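Local coordinates for protein dihydrocoumarin hydrolase, AncDHCH1 (Pseudomonas sp., PDB 6C2C) that probably hydrolyses the lactone dihydrocoumarin at a two-zinc site, and is apparently a reconstructed ancestor of methyl-parathion hydrolase in the metallo-beta-lactamase superfamily, at residues 35-40 with 93-98; 65-70 with 271-276. All coordinates share one frame; numbering follows the deposited sequence.

Contact 1: residues 35-40 with 93-98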
ATOM      1  N   GLY A  35       2.716   3.840  -9.098  1.00 12.44           N
ATOM      2  CA  GLY A  35       2.249   3.385 -10.400  1.00 13.41           C
ATOM      3  C   GLY A  35       1.013   2.524 -10.225  1.00 13.02           C
ATOM      4  O   GLY A  35       0.454   2.380  -9.126  1.00 12.33           O
ATOM      5  N   THR A  36       0.625   1.881 -11.332  1.00 13.33           N
ATOM      6  CA  THR A  36      -0.426   0.881 -11.340  1.00 10.97           C
ATOM      7  C   THR A  36       0.092  -0.370 -12.022  1.00 12.44           C
ATOM      8  O   THR A  36       1.076  -0.312 -12.773  1.00 15.66           O
ATOM      9  CB  THR A  36      -1.624   1.366 -12.145  1.00 12.75           C
ATOM     10  OG1 THR A  36      -1.229   1.603 -13.520  1.00 14.51           O
ATOM     11  CG2 THR A  36      -2.228   2.610 -11.544  1.00 12.66           C
ATOM     12  N   VAL A  37      -0.650  -1.474 -11.830  1.00 13.31           N
ATOM     13  CA  VAL A  37      -0.341  -2.736 -12.520  1.00 14.25           C
ATOM     14  C   VAL A  37      -1.646  -3.500 -12.743  1.00 15.00           C
ATOM     15  O   VAL A  37      -2.531  -3.498 -11.888  1.00 13.94           O
ATOM     16  CB  VAL A  37       0.667  -3.568 -11.713  1.00 17.85           C
ATOM     17  CG1 VAL A  37       0.050  -4.018 -10.374  1.00 14.79           C
ATOM     18  CG2 VAL A  37       1.112  -4.760 -12.558  1.00 19.08           C
ATOM     19  N   ASP A  38      -1.779  -4.123 -13.916  1.00 18.04           N
ATOM     20  CA  ASP A  38      -2.998  -4.870 -14.209  1.00 16.23           C
ATOM     21  C   ASP A  38      -2.967  -6.175 -13.445  1.00 16.77           C
ATOM     22  O   ASP A  38      -1.941  -6.871 -13.434  1.00 20.58           O
ATOM     23  CB  ASP A  38      -3.090  -5.192 -15.705  1.00 16.69           C
ATOM     24  CG  ASP A  38      -3.580  -4.025 -16.545  1.00 26.91           C
ATOM     25  OD1 ASP A  38      -3.994  -2.979 -16.001  1.00 20.90           O
ATOM     26  OD2 ASP A  38      -3.556  -4.161 -17.792  1.00 27.68           O
ATOM     27  N   LEU A  39      -4.097  -6.529 -12.864  1.00 15.93           N
ATOM     28  CA  LEU A  39      -4.239  -7.766 -12.120  1.00 17.37           C
ATOM     29  C   LEU A  39      -5.347  -8.601 -12.753  1.00 19.76           C
ATOM     30  O   LEU A  39      -6.430  -8.074 -13.035  1.00 17.40           O
ATOM     31  CB  LEU A  39      -4.587  -7.514 -10.668  1.00 19.36           C
ATOM     32  CG  LEU A  39      -3.457  -6.962  -9.785  1.00 19.19           C
ATOM     33  CD1 LEU A  39      -3.923  -6.830  -8.355  1.00 18.63           C
ATOM     34  CD2 LEU A  39      -2.275  -7.928  -9.919  1.00 21.91           C
ATOM     35  N   PRO A  40      -5.130  -9.905 -12.964  1.00 19.40           N
ATOM     36  CA  PRO A  40      -6.201 -10.799 -13.433  1.00 17.23           C
ATOM     37  C   PRO A  40      -7.077 -11.199 -12.258  1.00 18.02           C
ATOM     38  O   PRO A  40      -7.020 -12.326 -11.753  1.00 18.10           O
ATOM     39  CB  PRO A  40      -5.413 -11.969 -14.041  1.00 18.82           C
ATOM     40  CG  PRO A  40      -4.213 -12.074 -13.213  1.00 20.72           C
ATOM     41  CD  PRO A  40      -3.841 -10.604 -12.847  1.00 18.84           C
ATOM     42  N   PRO A  93       7.642  -3.311 -15.227  1.00 22.88           N
ATOM     43  CA  PRO A  93       8.060  -1.956 -15.582  1.00 20.76           C
ATOM     44  C   PRO A  93       7.048  -0.853 -15.294  1.00 19.93           C
ATOM     45  O   PRO A  93       7.440   0.300 -15.401  1.00 20.08           O
ATOM     46  CB  PRO A  93       8.325  -2.059 -17.112  1.00 25.61           C
ATOM     47  CG  PRO A  93       7.458  -3.112 -17.547  1.00 24.68           C
ATOM     48  CD  PRO A  93       7.290  -4.107 -16.410  1.00 24.38           C
ATOM     49  N   THR A  94       5.786  -1.152 -14.882  1.00 17.29           N
ATOM     50  CA  THR A  94       4.798  -0.112 -14.632  1.00 15.39           C
ATOM     51  C   THR A  94       4.823   0.405 -13.200  1.00 14.08           C
ATOM     52  O   THR A  94       4.093   1.338 -12.888  1.00 15.85           O
ATOM     53  CB  THR A  94       3.389  -0.601 -14.981  1.00 14.98           C
ATOM     54  OG1 THR A  94       2.928  -1.601 -14.053  1.00 15.76           O
ATOM     55  CG2 THR A  94       3.408  -1.154 -16.422  1.00 19.49           C
ATOM     56  N   LEU A  95       5.634  -0.184 -12.336  1.00 16.96           N
ATOM     57  CA  LEU A  95       5.696   0.273 -10.947  1.00 12.98           C
ATOM     58  C   LEU A  95       7.058   0.884 -10.712  1.00 15.49           C
ATOM     59  O   LEU A  95       7.809   1.178 -11.669  1.00 18.54           O
ATOM     60  CB  LEU A  95       5.429  -0.921 -10.047  1.00 12.56           C
ATOM     61  CG  LEU A  95       3.993  -1.401 -10.169  1.00 13.03           C
ATOM     62  CD1 LEU A  95       3.823  -2.722  -9.286  1.00 15.19           C
ATOM     63  CD2 LEU A  95       2.950  -0.344  -9.746  1.00 12.58           C
ATOM     64  N   GLY A  96       7.397   1.107  -9.457  1.00 11.24           N
ATOM     65  CA  GLY A  96       8.642   1.785  -9.161  1.00 13.87           C
ATOM     66  C   GLY A  96       8.619   3.290  -9.334  1.00 11.87           C
ATOM     67  O   GLY A  96       9.694   3.917  -9.375  1.00 15.06           O
ATOM     68  N   LYS A  97       7.442   3.914  -9.400  1.00 12.82           N
ATOM     69  CA  LYS A  97       7.389   5.359  -9.581  1.00 12.72           C
ATOM     70  C   LYS A  97       7.498   6.126  -8.278  1.00 12.90           C
ATOM     71  O   LYS A  97       7.548   7.367  -8.298  1.00 11.91           O
ATOM     72  CB  LYS A  97       6.092   5.764 -10.294  1.00 13.94           C
ATOM     73  CG  LYS A  97       5.735   4.990 -11.510  1.00 18.61           C
ATOM     74  CD  LYS A  97       6.907   4.443 -12.283  1.00 27.46           C
ATOM     75  CE  LYS A  97       6.496   4.093 -13.702  1.00 36.54           C
ATOM     76  NZ  LYS A  97       7.107   2.786 -14.042  1.00 23.35           N
ATOM     77  N   LEU A  98       7.525   5.435  -7.130  1.00 10.90           N
ATOM     78  CA  LEU A  98       7.507   6.156  -5.859  1.00 10.65           C
ATOM     79  C   LEU A  98       8.646   7.162  -5.735  1.00 10.84           C
ATOM     80  O   LEU A  98       8.431   8.277  -5.271  1.00 11.93           O
ATOM     81  CB  LEU A  98       7.546   5.172  -4.686  1.00 11.60           C
ATOM     82  CG  LEU A  98       7.396   5.907  -3.329  1.00  9.52           C
ATOM     83  CD1 LEU A  98       6.407   5.174  -2.427  1.00 10.40           C
ATOM     84  CD2 LEU A  98       8.733   6.007  -2.666  1.00 11.71           C
TER
HETATM   85  O   HOH W   1       2.211   2.887 -13.835  1.00 24.23           O
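Thr94 and Thr36 supply the direct polar link between the end of strand 27-39 and the loop 93-98. The hydroxyl OG1 of Thr94 donates to the backbone O of Thr36 at 2.6 Å, approaching in the plane of that carbonyl with a C=O...O angle of 147°. A chi1 of 70° sets OG1 between the backbone N and carbonyl carbon of Thr94, and from there it reaches across to the strand. A second, indirect link runs through a water, which accepts from Thr36 N at 3.1 Å and donates to Thr94 O at 2.6 Å. Thr36 and Thr94 are thus joined twice, once directly and once by solvent. The side-chain hydroxyl of Thr36 is engaged elsewhere, with Glu66.

Apolar contact comes mainly from Leu95, whose two methyls divide the work. CD2 lies 3.5 Å from Gly35 C and also packs near Thr36 O, while CD1 meets Val37 CB at 4.1 Å. Beside this, CG of Lys97 rests 4.0 Å from Gly35 CA. Gly35 suits the close approach: its backbone conformation is one that favours glycine, and a CB here would run into Thr94 O. The Lys97 chain bends at chi2 and chi4, and NZ donates to Leu95 O at 3.0 Å from above the carbonyl plane.

Asp34, just before the strand segment, adds carboxylate bonds to Gly96 N and Leu98 N. The arrangement packs the loop running from strand 80-83 to helix 98-104 onto a strand of the six-stranded mixed sheet, one of the two large sheets in the alpha-beta/beta-alpha sandwich of the metallo-beta-lactamase superfamily.

Contact 2: residues 65-70 with 271-276. With ZN (zinc ion), chain C.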
ATOM      1  N   LEU A  65      -7.670  -5.772 -14.304  1.00 16.62           N
ATOM      2  CA  LEU A  65      -7.947  -4.564 -13.637  1.00 17.84           C
ATOM      3  C   LEU A  65      -6.693  -3.810 -13.261  1.00 16.22           C
ATOM      4  O   LEU A  65      -5.826  -4.300 -12.600  1.00 16.39           O
ATOM      5  CB  LEU A  65      -8.710  -4.906 -12.370  1.00 19.04           C
ATOM      6  CG  LEU A  65      -9.401  -3.830 -11.572  1.00 17.82           C
ATOM      7  CD1 LEU A  65      -9.988  -2.792 -12.475  1.00 19.71           C
ATOM      8  CD2 LEU A  65     -10.449  -4.406 -10.632  1.00 16.53           C
ATOM      9  N   GLU A  66      -6.644  -2.598 -13.732  1.00 13.99           N
ATOM     10  CA  GLU A  66      -5.512  -1.728 -13.399  1.00 11.89           C
ATOM     11  C   GLU A  66      -5.604  -1.344 -11.928  1.00 13.65           C
ATOM     12  O   GLU A  66      -6.539  -0.652 -11.505  1.00 13.97           O
ATOM     13  CB  GLU A  66      -5.557  -0.495 -14.295  1.00 15.49           C
ATOM     14  CG  GLU A  66      -4.388   0.454 -14.062  1.00 12.32           C
ATOM     15  CD  GLU A  66      -4.293   1.593 -15.090  1.00 14.81           C
ATOM     16  OE1 GLU A  66      -5.259   1.810 -15.891  1.00 16.09           O
ATOM     17  OE2 GLU A  66      -3.235   2.257 -15.118  1.00 15.18           O
ATOM     18  N   THR A  67      -4.620  -1.782 -11.147  1.00 12.74           N
ATOM     19  CA  THR A  67      -4.655  -1.675  -9.700  1.00 11.30           C
ATOM     20  C   THR A  67      -3.570  -0.723  -9.239  1.00 12.41           C
ATOM     21  O   THR A  67      -2.404  -0.877  -9.622  1.00 13.29           O
ATOM     22  CB  THR A  67      -4.474  -3.070  -9.091  1.00 10.20           C
ATOM     23  OG1 THR A  67      -5.532  -3.898  -9.598  1.00 13.95           O
ATOM     24  CG2 THR A  67      -4.600  -3.043  -7.587  1.00 11.35           C
ATOM     25  N   SER A  68      -3.967   0.257  -8.413  1.00 10.24           N
ATOM     26  CA  SER A  68      -3.011   1.175  -7.813  1.00  9.80           C
ATOM     27  C   SER A  68      -2.146   0.481  -6.782  1.00 12.60           C
ATOM     28  O   SER A  68      -2.562  -0.477  -6.146  1.00 10.83           O
ATOM     29  CB  SER A  68      -3.738   2.292  -7.112  1.00 10.51           C
ATOM     30  OG  SER A  68      -4.290   3.181  -8.089  1.00 12.97           O
ATOM     31  N   VAL A  69      -0.946   1.018  -6.628  1.00 11.12           N
ATOM     32  CA  VAL A  69      -0.002   0.618  -5.586  1.00 10.81           C
ATOM     33  C   VAL A  69       0.404   1.886  -4.873  1.00  9.63           C
ATOM     34  O   VAL A  69       1.131   2.718  -5.447  1.00 12.78           O
ATOM     35  CB  VAL A  69       1.227  -0.107  -6.150  1.00  9.83           C
ATOM     36  CG1 VAL A  69       2.267  -0.493  -4.975  1.00  9.33           C
ATOM     37  CG2 VAL A  69       0.836  -1.417  -6.888  1.00 12.20           C
ATOM     38  N   ASN A  70      -0.017   2.041  -3.623  1.00  8.26           N
ATOM     39  CA  ASN A  70       0.150   3.309  -2.890  1.00  9.09           C
ATOM     40  C   ASN A  70       1.031   3.140  -1.660  1.00 10.89           C
ATOM     41  O   ASN A  70       1.082   2.059  -1.056  1.00 10.63           O
ATOM     42  CB  ASN A  70      -1.178   3.834  -2.402  1.00 10.15           C
ATOM     43  CG  ASN A  70      -2.279   3.871  -3.502  1.00 10.09           C
ATOM     44  OD1 ASN A  70      -2.006   4.182  -4.683  1.00 11.64           O
ATOM     45  ND2 ASN A  70      -3.523   3.579  -3.105  1.00 11.09           N
ATOM     46  N   ALA A 271      -5.497   2.829   1.872  1.00 10.05           N
ATOM     47  CA  ALA A 271      -5.189   1.443   1.550  1.00 10.85           C
ATOM     48  C   ALA A 271      -4.353   1.351   0.267  1.00 11.21           C
ATOM     49  O   ALA A 271      -4.625   2.044  -0.716  1.00 10.80           O
ATOM     50  CB  ALA A 271      -6.491   0.676   1.394  1.00 12.00           C
ATOM     51  N   ALA A 272      -3.337   0.447   0.285  1.00  9.65           N
ATOM     52  CA  ALA A 272      -2.317   0.322  -0.772  1.00  8.79           C
ATOM     53  C   ALA A 272      -2.888   0.038  -2.160  1.00  9.50           C
ATOM     54  O   ALA A 272      -2.279   0.464  -3.157  1.00 11.02           O
ATOM     55  CB  ALA A 272      -1.332  -0.811  -0.429  1.00  9.46           C
ATOM     56  N   HIS A 273      -4.070  -0.628  -2.249  1.00 11.09           N
ATOM     57  CA  HIS A 273      -4.591  -1.042  -3.558  1.00  8.13           C
ATOM     58  C   HIS A 273      -5.986  -0.498  -3.826  1.00 12.68           C
ATOM     59  O   HIS A 273      -6.689  -1.002  -4.707  1.00 12.44           O
ATOM     60  CB  HIS A 273      -4.554  -2.590  -3.717  1.00  7.59           C
ATOM     61  CG  HIS A 273      -3.135  -3.113  -3.614  1.00  9.37           C
ATOM     62  ND1 HIS A 273      -2.083  -2.565  -4.318  1.00  9.04           N
ATOM     63  CD2 HIS A 273      -2.612  -4.068  -2.828  1.00  9.50           C
ATOM     64  CE1 HIS A 273      -0.953  -3.183  -3.984  1.00 12.95           C
ATOM     65  NE2 HIS A 273      -1.249  -4.092  -3.090  1.00  9.28           N
ATOM     66  N   LEU A 274      -6.389   0.562  -3.127  1.00 10.55           N
ATOM     67  CA  LEU A 274      -7.558   1.345  -3.545  1.00 10.08           C
ATOM     68  C   LEU A 274      -7.061   2.407  -4.541  1.00 11.57           C
ATOM     69  O   LEU A 274      -5.927   2.894  -4.442  1.00 12.69           O
ATOM     70  CB  LEU A 274      -8.200   2.044  -2.340  1.00 10.18           C
ATOM     71  CG  LEU A 274      -8.846   1.065  -1.365  1.00 13.39           C
ATOM     72  CD1 LEU A 274      -9.510   1.808  -0.248  1.00 14.31           C
ATOM     73  CD2 LEU A 274      -9.889   0.193  -2.141  1.00 13.05           C
ATOM     74  N   SER A 275      -7.907   2.713  -5.525  1.00  8.83           N
ATOM     75  CA  SER A 275      -7.533   3.650  -6.581  1.00 10.23           C
ATOM     76  C   SER A 275      -6.900   4.919  -6.001  1.00 11.17           C
ATOM     77  O   SER A 275      -7.486   5.564  -5.127  1.00 11.62           O
ATOM     78  CB  SER A 275      -8.824   3.974  -7.360  1.00 15.65           C
ATOM     79  OG  SER A 275      -8.643   4.927  -8.406  1.00 14.29           O
ATOM     80  N   PHE A 276      -5.716   5.254  -6.493  1.00 10.87           N
ATOM     81  CA  PHE A 276      -4.933   6.347  -5.939  1.00 12.25           C
ATOM     82  C   PHE A 276      -5.780   7.615  -5.813  1.00 10.14           C
ATOM     83  O   PHE A 276      -6.466   7.994  -6.779  1.00 12.59           O
ATOM     84  CB  PHE A 276      -3.712   6.615  -6.836  1.00 12.43           C
ATOM     85  CG  PHE A 276      -2.830   7.705  -6.290  1.00 11.67           C
ATOM     86  CD1 PHE A 276      -1.958   7.455  -5.221  1.00 11.31           C
ATOM     87  CD2 PHE A 276      -2.942   9.037  -6.790  1.00 12.48           C
ATOM     88  CE1 PHE A 276      -1.189   8.469  -4.657  1.00 12.60           C
ATOM     89  CE2 PHE A 276      -2.117  10.054  -6.245  1.00 12.81           C
ATOM     90  CZ  PHE A 276      -1.275   9.767  -5.156  1.00 13.63           C
TER
HETATM   91 ZN    ZN C 401       0.251  -5.253  -2.021  1.00 13.83          ZN
HETATM   92  O   HOH W   2      -6.543   0.220  -7.320  1.00 13.08           O
HETATM   93  O   HOH W   3       1.011  -6.949  -1.951  1.00  8.83           O
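His273 is held at both ring nitrogens, ND1 by a backbone carbonyl of strand 65-70 and NE2 by a zinc ion. ND1 donates to Ser68 O at 2.8 Å in a nearly straight bond (171° at the hydrogen), with the acceptor in the plane of the ring; NE2 binds the zinc at 2.2 Å. With two fixed points in the ring plane, the rotation of the imidazole is settled, and Ser68 acts as a second-shell residue that positions a metal ligand. Val69 CG2 comes to the ring edge at CE1, and Ala272 CB lies over one face.

Asn70 grips the turn 271-274 from the strand. Its ND2 donates to Leu274 O at 2.8 Å and to Ala271 O at 3.0 Å, the former acceptor in the amide plane and the latter tilted from it, while its backbone N donates to Ala272 O at 2.8 Å, on a lone pair of that carbonyl. Chi1 of -49° places the amide beside the backbone N, within reach of carbonyls at both ends of this type I turn. OD1 meets the edge of the Phe276 ring at CD1.

Further along, Phe276 N donates to Ser68 OG at 3.0 Å, and a water bridges Ser68 N and His273 O.

Asp123, His124, Asp226 and a water, its oxygen 1.9 Å from the zinc, complete the site. The loop 271-276, joining strands 268-270 and 279-285 of one sheet, thus rests against strand 65-75 of the other, with helix 122-125 beside Val69 and Ala272 and strand 27-39 touched by Phe276.

In the fold
From the N terminus the chain runs through strands 19-24 and 27-39, then through helices 41-44 and 49-58 to strand 65-75, the antiparallel neighbour of 27-39. Contact 1 closes when the loop after strand 80-83 returns to residues 35-40, just before helix 98-104. Contact 2 closes much later, 201 residues on from 65-70, when 271-276 arrives from the second sheet. Because 65-70 falls between the segments of contact 1 and 271-276 lies beyond both, the two closures cross. Their centres are about 9 Å apart, and probable hydrogen bonds, Thr67 N to Val37 O and Thr36 OG1 with Glu66 OE2, join them. Contact 1 stays at the first sheet; contact 2 ties both sheets together at the zinc site.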